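2-dehydropantoate 2-reductase (Geobacter metallireducens, PDB 3HN2) probably catalyses the NADPH-dependent reduction of ketopantoate (2-dehydropantoate) to pantoic acid, a step on the way to pantothenate. Local coordinates at residues 71-76 with 87-92; 27-32 with 65-70; 98-103 with 146-151; 20-25 with 56-61. One frame throughout, in Å; residues are numbered along the deposited sequence.

Contact 1 of 4, residues 71-76 with 87-92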
loop_
_atom_site.group_PDB
_atom_site.type_symbol
_atom_site.label_atom_id
_atom_site.label_comp_id
_atom_site.label_asym_id
_atom_site.label_seq_id
_atom_site.Cartn_x
_atom_site.Cartn_y
_atom_site.Cartn_z
ATOM N N ASP A 71 -30.611 18.040 1.469
ATOM C CA ASP A 71 -30.801 16.954 0.504
ATOM C C ASP A 71 -30.020 15.715 0.932
ATOM O O ASP A 71 -30.501 14.587 0.817
ATOM C CB ASP A 71 -30.356 17.380 -0.900
ATOM C CG ASP A 71 -31.312 18.365 -1.548
ATOM O OD1 ASP A 71 -32.546 18.206 -1.400
ATOM O OD2 ASP A 71 -30.823 19.297 -2.221
ATOM N N LEU A 72 -28.809 15.950 1.426
ATOM C CA LEU A 72 -27.908 14.894 1.850
ATOM C C LEU A 72 -27.213 15.288 3.143
ATOM O O LEU A 72 -26.736 16.417 3.277
ATOM C CB LEU A 72 -26.864 14.627 0.759
ATOM C CG LEU A 72 -25.710 13.661 1.054
ATOM C CD1 LEU A 72 -26.205 12.229 1.177
ATOM C CD2 LEU A 72 -24.655 13.761 -0.024
ATOM N N VAL A 73 -27.167 14.366 4.103
ATOM C CA VAL A 73 -26.308 14.564 5.266
ATOM C C VAL A 73 -25.222 13.488 5.363
ATOM O O VAL A 73 -25.512 12.301 5.524
ATOM C CB VAL A 73 -27.107 14.786 6.598
ATOM C CG1 VAL A 73 -28.331 13.905 6.676
ATOM C CG2 VAL A 73 -26.208 14.599 7.826
ATOM N N LEU A 74 -23.974 13.923 5.207
ATOM C CA LEU A 74 -22.800 13.079 5.430
ATOM C C LEU A 74 -22.516 12.983 6.910
ATOM O O LEU A 74 -22.127 13.972 7.530
ATOM C CB LEU A 74 -21.572 13.689 4.768
ATOM C CG LEU A 74 -20.890 13.000 3.597
ATOM C CD1 LEU A 74 -21.636 13.303 2.316
ATOM C CD2 LEU A 74 -19.462 13.509 3.518
ATOM N N VAL A 75 -22.715 11.798 7.476
ATOM C CA VAL A 75 -22.346 11.542 8.857
ATOM C C VAL A 75 -20.887 11.044 8.911
ATOM O O VAL A 75 -20.549 10.005 8.337
ATOM C CB VAL A 75 -23.306 10.540 9.523
ATOM C CG1 VAL A 75 -23.018 10.430 11.006
ATOM C CG2 VAL A 75 -24.760 10.968 9.312
ATOM N N GLY A 76 -20.031 11.820 9.572
ATOM C CA GLY A 76 -18.636 11.453 9.790
ATOM C C GLY A 76 -18.292 11.410 11.267
ATOM O O GLY A 76 -17.117 11.503 11.640
ATOM N N GLU A 87 -30.661 14.145 18.146
ATOM C CA GLU A 87 -30.542 15.604 18.293
ATOM C C GLU A 87 -29.814 16.286 17.128
ATOM O O GLU A 87 -30.194 17.383 16.713
ATOM C CB GLU A 87 -29.911 15.997 19.642
ATOM C CG GLU A 87 -28.511 15.445 19.911
ATOM C CD GLU A 87 -27.653 16.377 20.761
ATOM O OE1 GLU A 87 -26.992 15.880 21.698
ATOM O OE2 GLU A 87 -27.633 17.600 20.494
ATOM N N LEU A 88 -28.799 15.613 16.585
ATOM C CA LEU A 88 -27.928 16.203 15.569
ATOM C C LEU A 88 -28.458 16.126 14.137
ATOM O O LEU A 88 -28.115 16.968 13.311
ATOM C CB LEU A 88 -26.529 15.575 15.631
ATOM C CG LEU A 88 -25.643 15.840 16.851
ATOM C CD1 LEU A 88 -24.474 14.881 16.840
ATOM C CD2 LEU A 88 -25.154 17.280 16.896
ATOM N N ILE A 89 -29.284 15.125 13.841
ATOM C CA ILE A 89 -29.712 14.875 12.460
ATOM C C ILE A 89 -31.189 15.225 12.177
ATOM O O ILE A 89 -31.496 15.727 11.096
ATOM C CB ILE A 89 -29.311 13.433 11.992
ATOM C CG1 ILE A 89 -27.785 13.275 12.025
ATOM C CG2 ILE A 89 -29.808 13.124 10.575
ATOM C CD1 ILE A 89 -27.299 11.840 12.076
ATOM N N ARG A 90 -32.079 14.997 13.147
ATOM C CA ARG A 90 -33.525 15.302 12.998
ATOM C C ARG A 90 -33.916 16.672 12.398
ATOM O O ARG A 90 -34.791 16.709 11.524
ATOM C CB ARG A 90 -34.312 14.974 14.293
ATOM C CG ARG A 90 -35.549 15.831 14.606
ATOM C CD ARG A 90 -36.826 15.344 13.918
ATOM N NE ARG A 90 -37.526 14.314 14.685
ATOM C CZ ARG A 90 -37.448 13.007 14.446
ATOM N NH1 ARG A 90 -38.126 12.157 15.206
ATOM N NH2 ARG A 90 -36.697 12.542 13.454
ATOM N N PRO A 91 -33.273 17.793 12.832
ATOM C CA PRO A 91 -33.586 19.071 12.164
ATOM C C PRO A 91 -33.191 19.172 10.681
ATOM O O PRO A 91 -33.714 20.032 9.970
ATOM C CB PRO A 91 -32.782 20.095 12.976
ATOM C CG PRO A 91 -32.501 19.433 14.274
ATOM C CD PRO A 91 -32.304 18.005 13.929
ATOM N N LEU A 92 -32.286 18.304 10.227
ATOM C CA LEU A 92 -31.810 18.310 8.843
ATOM C C LEU A 92 -32.662 17.450 7.909
ATOM O O LEU A 92 -32.476 17.479 6.692
ATOM C CB LEU A 92 -30.357 17.830 8.781
ATOM C CG LEU A 92 -29.353 18.443 9.758
ATOM C CD1 LEU A 92 -28.125 17.556 9.897
ATOM C CD2 LEU A 92 -28.963 19.840 9.315
#

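Contact 2 of 4, residues 27-32 with 65-70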
loop_
_atom_site.group_PDB
_atom_site.type_symbol
_atom_site.label_atom_id
_atom_site.label_comp_id
_atom_site.label_asym_id
_atom_site.label_seq_id
_atom_site.Cartn_x
_atom_site.Cartn_y
_atom_site.Cartn_z
ATOM N N ASP A 27 -23.277 22.905 -2.243
ATOM C CA ASP A 27 -23.752 23.735 -1.140
ATOM C C ASP A 27 -23.541 23.005 0.185
ATOM O O ASP A 27 -24.439 22.333 0.696
ATOM C CB ASP A 27 -25.221 24.115 -1.352
ATOM C CG ASP A 27 -25.642 25.330 -0.539
ATOM O OD1 ASP A 27 -24.778 25.969 0.102
ATOM O OD2 ASP A 27 -26.848 25.649 -0.546
ATOM N N VAL A 28 -22.338 23.156 0.729
ATOM C CA VAL A 28 -21.897 22.388 1.889
ATOM C C VAL A 28 -22.038 23.210 3.168
ATOM O O VAL A 28 -21.624 24.369 3.225
ATOM C CB VAL A 28 -20.441 21.867 1.691
ATOM C CG1 VAL A 28 -19.959 21.098 2.897
ATOM C CG2 VAL A 28 -20.368 20.967 0.474
ATOM N N HIS A 29 -22.642 22.595 4.181
ATOM C CA HIS A 29 -22.899 23.229 5.468
ATOM C C HIS A 29 -22.263 22.392 6.566
ATOM O O HIS A 29 -22.735 21.302 6.870
ATOM C CB HIS A 29 -24.407 23.347 5.712
ATOM C CG HIS A 29 -25.146 24.040 4.610
ATOM N ND1 HIS A 29 -25.568 23.388 3.472
ATOM C CD2 HIS A 29 -25.533 25.329 4.471
ATOM C CE1 HIS A 29 -26.182 24.247 2.677
ATOM N NE2 HIS A 29 -26.174 25.432 3.261
ATOM N N PHE A 30 -21.184 22.898 7.152
ATOM C CA PHE A 30 -20.476 22.176 8.200
ATOM C C PHE A 30 -21.094 22.406 9.582
ATOM O O PHE A 30 -21.387 23.543 9.961
ATOM C CB PHE A 30 -19.008 22.597 8.234
ATOM C CG PHE A 30 -18.193 22.096 7.079
ATOM C CD1 PHE A 30 -17.528 20.880 7.159
ATOM C CD2 PHE A 30 -18.065 22.853 5.920
ATOM C CE1 PHE A 30 -16.756 20.420 6.095
ATOM C CE2 PHE A 30 -17.291 22.405 4.855
ATOM C CZ PHE A 30 -16.639 21.186 4.943
ATOM N N LEU A 31 -21.287 21.321 10.330
ATOM C CA LEU A 31 -21.651 21.418 11.740
ATOM C C LEU A 31 -20.400 21.290 12.611
ATOM O O LEU A 31 -19.936 20.184 12.896
ATOM C CB LEU A 31 -22.707 20.369 12.122
ATOM C CG LEU A 31 -23.376 20.474 13.506
ATOM C CD1 LEU A 31 -24.026 21.834 13.725
ATOM C CD2 LEU A 31 -24.396 19.359 13.721
ATOM N N LEU A 32 -19.854 22.437 13.009
ATOM C CA LEU A 32 -18.670 22.487 13.862
ATOM C C LEU A 32 -19.045 22.547 15.338
ATOM O O LEU A 32 -20.122 23.032 15.698
ATOM C CB LEU A 32 -17.791 23.693 13.516
ATOM C CG LEU A 32 -17.053 23.849 12.176
ATOM C CD1 LEU A 32 -16.549 22.530 11.573
ATOM C CD2 LEU A 32 -17.896 24.620 11.180
ATOM N N GLU A 65 -30.376 22.969 13.983
ATOM C CA GLU A 65 -31.651 23.658 13.718
ATOM C C GLU A 65 -31.485 24.988 12.981
ATOM O O GLU A 65 -32.450 25.522 12.431
ATOM C CB GLU A 65 -32.481 23.840 15.000
ATOM C CG GLU A 65 -31.718 24.360 16.218
ATOM C CD GLU A 65 -31.257 23.252 17.155
ATOM O OE1 GLU A 65 -31.419 23.409 18.385
ATOM O OE2 GLU A 65 -30.740 22.224 16.668
ATOM N N GLU A 66 -30.259 25.508 12.971
ATOM C CA GLU A 66 -29.917 26.709 12.209
ATOM C C GLU A 66 -29.730 26.382 10.727
ATOM O O GLU A 66 -30.038 27.203 9.861
ATOM C CB GLU A 66 -28.645 27.352 12.767
ATOM C CG GLU A 66 -28.705 27.697 14.258
ATOM C CD GLU A 66 -27.371 28.173 14.819
ATOM O OE1 GLU A 66 -27.376 28.817 15.891
ATOM O OE2 GLU A 66 -26.315 27.907 14.199
ATOM N N ILE A 67 -29.223 25.182 10.450
ATOM C CA ILE A 67 -28.996 24.706 9.081
ATOM C C ILE A 67 -30.315 24.361 8.389
ATOM O O ILE A 67 -30.555 24.781 7.258
ATOM C CB ILE A 67 -28.068 23.466 9.050
ATOM C CG1 ILE A 67 -26.828 23.694 9.918
ATOM C CG2 ILE A 67 -27.678 23.117 7.621
ATOM C CD1 ILE A 67 -25.848 22.530 9.964
ATOM N N GLY A 68 -31.160 23.596 9.075
ATOM C CA GLY A 68 -32.461 23.210 8.541
ATOM C C GLY A 68 -32.402 22.049 7.566
ATOM O O GLY A 68 -31.355 21.407 7.434
ATOM N N PRO A 69 -33.530 21.769 6.880
ATOM C CA PRO A 69 -33.674 20.661 5.925
ATOM C C PRO A 69 -32.609 20.650 4.827
ATOM O O PRO A 69 -32.255 21.700 4.293
ATOM C CB PRO A 69 -35.063 20.902 5.323
ATOM C CG PRO A 69 -35.803 21.628 6.385
ATOM C CD PRO A 69 -34.784 22.533 7.011
ATOM N N MET A 70 -32.101 19.459 4.521
ATOM C CA MET A 70 -31.031 19.266 3.541
ATOM C C MET A 70 -31.430 18.208 2.505
ATOM O O MET A 70 -32.471 17.564 2.639
ATOM C CB MET A 70 -29.742 18.836 4.254
ATOM C CG MET A 70 -29.160 19.853 5.232
ATOM S SD MET A 70 -27.948 20.977 4.497
ATOM C CE MET A 70 -28.971 22.395 4.098
#

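Contact 3 of 4, residues 98-103 with 146-151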
loop_
_atom_site.group_PDB
_atom_site.type_symbol
_atom_site.label_atom_id
_atom_site.label_comp_id
_atom_site.label_asym_id
_atom_site.label_seq_id
_atom_site.Cartn_x
_atom_site.Cartn_y
_atom_site.Cartn_z
ATOM N N GLN A 98 -31.607 12.265 2.275
ATOM C CA GLN A 98 -30.946 10.977 2.405
ATOM C C GLN A 98 -29.674 11.073 3.243
ATOM O O GLN A 98 -28.962 12.077 3.206
ATOM C CB GLN A 98 -30.697 10.342 1.037
ATOM C CG GLN A 98 -30.380 11.317 -0.077
ATOM C CD GLN A 98 -30.699 10.751 -1.445
ATOM O OE1 GLN A 98 -30.484 9.567 -1.709
ATOM N NE2 GLN A 98 -31.222 11.598 -2.327
ATOM N N ILE A 99 -29.412 10.023 4.015
ATOM C CA ILE A 99 -28.367 10.048 5.028
ATOM C C ILE A 99 -27.213 9.114 4.651
ATOM O O ILE A 99 -27.405 7.911 4.458
ATOM C CB ILE A 99 -28.947 9.707 6.425
ATOM C CG1 ILE A 99 -30.175 10.582 6.716
ATOM C CG2 ILE A 99 -27.896 9.900 7.501
ATOM C CD1 ILE A 99 -31.121 10.042 7.766
ATOM N N LEU A 100 -26.019 9.686 4.529
ATOM C CA LEU A 100 -24.835 8.936 4.119
ATOM C C LEU A 100 -23.882 8.755 5.289
ATOM O O LEU A 100 -23.337 9.727 5.815
ATOM C CB LEU A 100 -24.137 9.632 2.942
ATOM C CG LEU A 100 -22.796 9.155 2.360
ATOM C CD1 LEU A 100 -22.781 7.671 2.089
ATOM C CD2 LEU A 100 -22.524 9.902 1.068
ATOM N N THR A 101 -23.693 7.505 5.696
ATOM C CA THR A 101 -22.790 7.195 6.795
ATOM C C THR A 101 -21.405 6.721 6.286
ATOM O O THR A 101 -21.305 5.844 5.418
ATOM C CB THR A 101 -23.466 6.235 7.812
ATOM O OG1 THR A 101 -22.844 6.361 9.093
ATOM C CG2 THR A 101 -23.437 4.793 7.361
ATOM N N LEU A 102 -20.349 7.344 6.804
ATOM C CA LEU A 102 -18.973 7.034 6.387
ATOM C C LEU A 102 -18.100 6.589 7.552
ATOM O O LEU A 102 -16.892 6.395 7.404
ATOM C CB LEU A 102 -18.328 8.248 5.719
ATOM C CG LEU A 102 -18.643 8.587 4.264
ATOM C CD1 LEU A 102 -18.072 9.947 3.938
ATOM C CD2 LEU A 102 -18.081 7.547 3.327
ATOM N N GLN A 103 -18.729 6.426 8.710
ATOM C CA GLN A 103 -18.040 6.056 9.938
ATOM C C GLN A 103 -17.655 4.585 9.972
ATOM O O GLN A 103 -18.034 3.811 9.098
ATOM C CB GLN A 103 -18.891 6.441 11.150
ATOM C CG GLN A 103 -20.264 6.981 10.765
ATOM C CD GLN A 103 -21.222 7.095 11.930
ATOM O OE1 GLN A 103 -22.292 6.497 11.917
ATOM N NE2 GLN A 103 -20.843 7.863 12.944
ATOM N N ILE A 146 -13.900 5.613 -1.896
ATOM C CA ILE A 146 -15.147 5.278 -1.202
ATOM C C ILE A 146 -15.934 4.233 -2.003
ATOM O O ILE A 146 -16.024 4.327 -3.228
ATOM C CB ILE A 146 -16.047 6.544 -0.984
ATOM C CG1 ILE A 146 -15.310 7.649 -0.223
ATOM C CG2 ILE A 146 -17.350 6.197 -0.234
ATOM C CD1 ILE A 146 -16.126 8.928 -0.048
ATOM N N ILE A 147 -16.499 3.240 -1.316
ATOM C CA ILE A 147 -17.448 2.316 -1.939
ATOM C C ILE A 147 -18.862 2.599 -1.393
ATOM O O ILE A 147 -19.095 2.522 -0.184
ATOM C CB ILE A 147 -17.064 0.831 -1.710
ATOM C CG1 ILE A 147 -15.564 0.596 -1.943
ATOM C CG2 ILE A 147 -17.892 -0.089 -2.616
ATOM C CD1 ILE A 147 -15.091 -0.784 -1.512
ATOM N N LEU A 148 -19.792 2.923 -2.294
ATOM C CA LEU A 148 -21.161 3.336 -1.919
ATOM C C LEU A 148 -22.202 2.230 -2.075
ATOM O O LEU A 148 -22.379 1.677 -3.160
ATOM C CB LEU A 148 -21.603 4.555 -2.740
ATOM C CG LEU A 148 -20.933 5.906 -2.474
ATOM C CD1 LEU A 148 -21.521 6.990 -3.325
ATOM C CD2 LEU A 148 -20.985 6.286 -1.001
ATOM N N GLY A 149 -22.886 1.913 -0.982
ATOM C CA GLY A 149 -23.993 0.961 -1.020
ATOM C C GLY A 149 -25.269 1.520 -0.400
ATOM O O GLY A 149 -25.228 2.372 0.486
ATOM N N GLU A 150 -26.414 1.048 -0.862
ATOM C CA GLU A 150 -27.657 1.412 -0.193
ATOM C C GLU A 150 -28.035 0.343 0.818
ATOM O O GLU A 150 -27.924 -0.856 0.536
ATOM C CB GLU A 150 -28.786 1.673 -1.187
ATOM C CG GLU A 150 -28.960 0.631 -2.266
ATOM C CD GLU A 150 -30.121 0.934 -3.192
ATOM O OE1 GLU A 150 -30.287 0.173 -4.164
ATOM O OE2 GLU A 150 -30.867 1.914 -2.955
ATOM N N PHE A 151 -28.440 0.782 2.007
ATOM C CA PHE A 151 -28.899 -0.132 3.042
ATOM C C PHE A 151 -30.118 -0.941 2.575
ATOM O O PHE A 151 -30.072 -2.168 2.543
ATOM C CB PHE A 151 -29.194 0.614 4.344
ATOM C CG PHE A 151 -29.694 -0.278 5.443
ATOM C CD1 PHE A 151 -28.834 -1.193 6.055
ATOM C CD2 PHE A 151 -31.026 -0.216 5.862
ATOM C CE1 PHE A 151 -29.287 -2.029 7.064
ATOM C CE2 PHE A 151 -31.491 -1.050 6.876
ATOM C CZ PHE A 151 -30.619 -1.958 7.482
#

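Contact 4 of 4, residues 20-25 with 56-61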
loop_
_atom_site.group_PDB
_atom_site.type_symbol
_atom_site.label_atom_id
_atom_site.label_comp_id
_atom_site.label_asym_id
_atom_site.label_seq_id
_atom_site.Cartn_x
_atom_site.Cartn_y
_atom_site.Cartn_z
ATOM N N LEU A 20 -13.655 18.976 -0.177
ATOM C CA LEU A 20 -13.565 18.588 -1.580
ATOM C C LEU A 20 -14.910 18.766 -2.282
ATOM O O LEU A 20 -14.956 19.126 -3.462
ATOM C CB LEU A 20 -13.072 17.145 -1.731
ATOM C CG LEU A 20 -11.637 16.778 -1.330
ATOM C CD1 LEU A 20 -11.416 15.300 -1.574
ATOM C CD2 LEU A 20 -10.575 17.596 -2.058
ATOM N N LEU A 21 -15.995 18.522 -1.546
ATOM C CA LEU A 21 -17.345 18.691 -2.082
ATOM C C LEU A 21 -17.673 20.136 -2.460
ATOM O O LEU A 21 -18.150 20.378 -3.568
ATOM C CB LEU A 21 -18.401 18.110 -1.138
ATOM C CG LEU A 21 -18.619 16.593 -1.211
ATOM C CD1 LEU A 21 -19.258 16.082 0.071
ATOM C CD2 LEU A 21 -19.439 16.170 -2.432
ATOM N N GLN A 22 -17.393 21.096 -1.578
ATOM C CA GLN A 22 -17.643 22.503 -1.919
ATOM C C GLN A 22 -16.603 23.105 -2.871
ATOM O O GLN A 22 -16.905 24.069 -3.575
ATOM C CB GLN A 22 -17.849 23.386 -0.677
ATOM C CG GLN A 22 -16.594 23.960 -0.046
ATOM C CD GLN A 22 -16.893 25.091 0.926
ATOM O OE1 GLN A 22 -16.440 26.217 0.736
ATOM N NE2 GLN A 22 -17.661 24.796 1.971
ATOM N N ARG A 23 -15.399 22.526 -2.902
ATOM C CA ARG A 23 -14.343 22.963 -3.825
ATOM C C ARG A 23 -14.768 22.749 -5.273
ATOM O O ARG A 23 -14.355 23.493 -6.157
ATOM C CB ARG A 23 -13.033 22.226 -3.545
ATOM C CG ARG A 23 -11.770 22.957 -3.994
ATOM C CD ARG A 23 -11.214 22.417 -5.306
ATOM N NE ARG A 23 -10.765 21.028 -5.198
ATOM C CZ ARG A 23 -9.535 20.650 -4.859
ATOM N NH1 ARG A 23 -9.235 19.359 -4.794
ATOM N NH2 ARG A 23 -8.604 21.556 -4.582
ATOM N N SER A 24 -15.602 21.734 -5.496
ATOM C CA SER A 24 -16.218 21.489 -6.798
ATOM C C SER A 24 -17.653 22.040 -6.874
ATOM O O SER A 24 -18.443 21.637 -7.731
ATOM C CB SER A 24 -16.194 19.998 -7.120
ATOM O OG SER A 24 -16.765 19.262 -6.062
ATOM N N GLY A 25 -17.979 22.960 -5.972
ATOM C CA GLY A 25 -19.222 23.718 -6.059
ATOM C C GLY A 25 -20.459 22.968 -5.617
ATOM O O GLY A 25 -21.392 22.770 -6.398
ATOM N N PRO A 56 -11.231 29.975 1.878
ATOM C CA PRO A 56 -11.212 31.243 2.612
ATOM C C PRO A 56 -12.465 31.409 3.467
ATOM O O PRO A 56 -12.386 31.865 4.610
ATOM C CB PRO A 56 -11.183 32.300 1.498
ATOM C CG PRO A 56 -10.808 31.562 0.251
ATOM C CD PRO A 56 -11.348 30.189 0.425
ATOM N N HIS A 57 -13.604 31.020 2.902
ATOM C CA HIS A 57 -14.882 31.058 3.587
ATOM C C HIS A 57 -15.467 29.648 3.683
ATOM O O HIS A 57 -15.423 28.877 2.719
ATOM C CB HIS A 57 -15.842 32.005 2.857
ATOM C CG HIS A 57 -17.279 31.834 3.247
ATOM N ND1 HIS A 57 -18.249 31.434 2.353
ATOM C CD2 HIS A 57 -17.905 31.991 4.437
ATOM C CE1 HIS A 57 -19.412 31.362 2.974
ATOM N NE2 HIS A 57 -19.231 31.692 4.240
ATOM N N VAL A 58 -15.994 29.321 4.858
ATOM C CA VAL A 58 -16.686 28.055 5.091
ATOM C C VAL A 58 -18.035 28.328 5.767
ATOM O O VAL A 58 -18.103 29.052 6.768
ATOM C CB VAL A 58 -15.802 27.075 5.921
ATOM C CG1 VAL A 58 -16.636 26.047 6.667
ATOM C CG2 VAL A 58 -14.787 26.382 5.023
ATOM N N LYS A 59 -19.105 27.778 5.190
ATOM C CA LYS A 59 -20.437 27.844 5.790
ATOM C C LYS A 59 -20.506 26.970 7.036
ATOM O O LYS A 59 -20.765 25.769 6.949
ATOM C CB LYS A 59 -21.507 27.395 4.795
ATOM C CG LYS A 59 -22.152 28.504 3.996
ATOM C CD LYS A 59 -23.357 27.967 3.249
ATOM C CE LYS A 59 -24.089 29.064 2.505
ATOM N NZ LYS A 59 -25.338 28.548 1.881
ATOM N N GLY A 60 -20.272 27.584 8.191
ATOM C CA GLY A 60 -20.263 26.869 9.462
ATOM C C GLY A 60 -21.430 27.203 10.367
ATOM O O GLY A 60 -21.993 28.298 10.301
ATOM N N TYR A 61 -21.804 26.240 11.203
ATOM C CA TYR A 61 -22.918 26.389 12.136
ATOM C C TYR A 61 -22.579 25.680 13.444
ATOM O O TYR A 61 -21.651 24.866 13.494
ATOM C CB TYR A 61 -24.201 25.793 11.549
ATOM C CG TYR A 61 -24.739 26.487 10.309
ATOM C CD1 TYR A 61 -24.298 26.126 9.030
ATOM C CD2 TYR A 61 -25.712 27.474 10.412
ATOM C CE1 TYR A 61 -24.792 26.755 7.892
ATOM C CE2 TYR A 61 -26.218 28.105 9.277
ATOM C CZ TYR A 61 -25.753 27.740 8.024
ATOM O OH TYR A 61 -26.251 28.361 6.905
#

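Contact 1 of 4, residues 71-76 with 87-92
I89 carries its CG1 branch beside its own backbone N, at a chi1 of -62°, and this leaves CG2 beside the carbonyl carbon. The two branches therefore serve different residues of the strand. I89 CG2 meets V73 CG1 at 4.2 Å, while the CG1 branch runs on nearly extended, chi2 159°, to set I89 CD1 3.9 Å from V75 CG2. On the strand, V73 turns CG2 to the position across from its backbone N, and there it lies 4.1 Å from L92 CD1. V73 is thus engaged through both methyls, one by I89 of the helix and the other by L92 of the 3-10 segment. The V75-I89 pair and the V73-L92 pair each cross at about a right angle, so the methyls touch at single points instead of lying alongside one another. These separations are ordinary van der Waals distances, no hydrogen bond passes between the segments, and all four touching residues are buried. The spacing fits a side-chain contact as well, since even the closest CA atoms, those of V73 and L92, stand 7.6 Å apart. Within 87-92, L92 N donates to I89 O at 2.8 Å, and this bond ties together the two residues that face the strand. The contact is the helix-on-strand packing of a beta-alpha-beta crossover, strand 72-75 to helix 85-89 to strand 98-101. V73 and V75 also touch I99 of the neighbouring strand 98-101, I89 reaches F116, and L92 rests on V8 of strand 5-8 and on I67 of helix 64-67.

Contact 2 of 4, residues 27-32 with 65-70
ND1 of H29 is hydrogen-bonded to I5 O of the adjoining strand 5-8. Because a carbonyl oxygen can only accept, this bond makes ND1 the donor and fixes the turn of the ring. D27 O is also close, 3.2 Å from H29 ND1, but at too poor an angle to count as a bond. Across the contact M70 supplies softer neighbours. Its chain bends at chi2 (-92°) and again at chi3, which brings the terminal methyl over one face of the imidazole. M70 CE stands 3.9 Å from the centroid of the H29 ring, 27° off the normal, a CH-pi contact offset toward the rim. The sulfur follows obliquely, with M70 SD 3.5 Å from H29 ND1. I67 comes from another direction, sliding past H29 in the opposite sense, so that I67 CG2 lies 3.8 Å from H29 CB. In the Rossmann-type sheet this is the second strand, 28-31, with helix 64-67 packed on one face. Helix 14-23 takes the other face, where V28 and F30 touch it, so alternate residues of the strand look to different layers. With an alanine in place of H29, I5 O would probably lose this donor and the M70 methyl the ring face it rests on, leaving it free to turn. Farther along the strand, L31 swings CG across from its backbone N, chi1 -170°, and L31 CD1 reaches I67 CD1 at 4.2 Å. Y61 of the edge strand 60-61 also touches both H29 and I67, and L92 packs on I67 from the side of the next helix.

Contact 3 of 4, residues 98-103 with 146-151
L100 and L102 meet L148 and I146 through methyl groups alone, and no flat group enters the contact. The planar side chains of the two segments have partners elsewhere: the ring of F151 touches E110 and A113 of helix 108-115, and the amide of Q103 is hydrogen-bonded through OE1 to Y85 OH and through NE2 to L77 O. The setting is the central sheet of the Rossmann-type domain, in which strand 121-129 runs between strands 98-101 and 142-150. The contact therefore spans an intervening strand. The CA atoms bear this out, with L100 and L148 9.0 Å apart and L102 and I146 8.7 Å apart, and no hydrogen bond joins the two segments. As one residue number rises the other falls, which agrees with the antiparallel course of 142-150. Residues two apart on each segment take part, L100 in strand 98-101 and L102 just past its end, while I146 and L148 both lie in strand 142-150. L100 extends with CG across from its backbone N, chi1 175°, and its CD1 comes 3.8 Å from L148 CD2, the two side chains crossing at about a right angle. The intervening strand touches both leucines: I122 meets L100, and A126 meets L102. All four residues are buried, and L102 also touches L13, which lies within the probable GxGxxG pattern of this fold. In the second pair it is one methyl that meets two, L102 CD2 lying 3.9 Å from I146 CG2 and 4.1 Å from I146 CD1.

Contact 4 of 4, residues 20-25 with 56-61
Q22 carries the helix side of this contact, meeting H57 and V58. The polar approach is a close pair, not a bond: Q22 OE1 lies 3.5 Å from H57 O, and two acceptors face each other. Chi1 of 87° sets CG between the backbone N and the carbonyl carbon, and beyond CG the chain is extended, so the amide is carried outward to the 56-61 backbone. The van der Waals approach is looser, Q22 NE2 standing 4.5 Å from the methyl V58 CG2. With only 85 Å² buried in all, this is a light touch. One backbone bond lies within the turn after the helix, G25 N donating to Q22 O at 2.9 Å. Charged partners lie outside: K59 NZ forms a salt bridge with D27 OD1, and R23 makes a cation-pi contact with F53. V28 of strand 28-31 touches Q22, and F30 of the same strand touches both Q22 and V58. Such packing belongs to the Rossmann-type domain, where the end of helix 14-23, which follows the first strand, rests beside the chain leading into edge strand 60-61.

From the N terminus, helix 14-23 leads through the 20-25 segment into strand 28-31, and the chain returns at 56-61 to close contact 4 and at 65-70 to close contact 2. These two cross, their segments alternating along the sequence, and they meet where F30 pairs with K59 and Y61 in the sheet. Contact 1 opens afterwards and closes the short loop from strand 72-75 to 87-92. It adjoins contact 2 through a probable hydrogen bond from M70 N to L92 O. Contact 3 follows in series, reaching strand 142-150, with the backbone of L100 in probable hydrogen bonds to V73 and V75 of contact 1. Together they link one edge of the sheet to its far half.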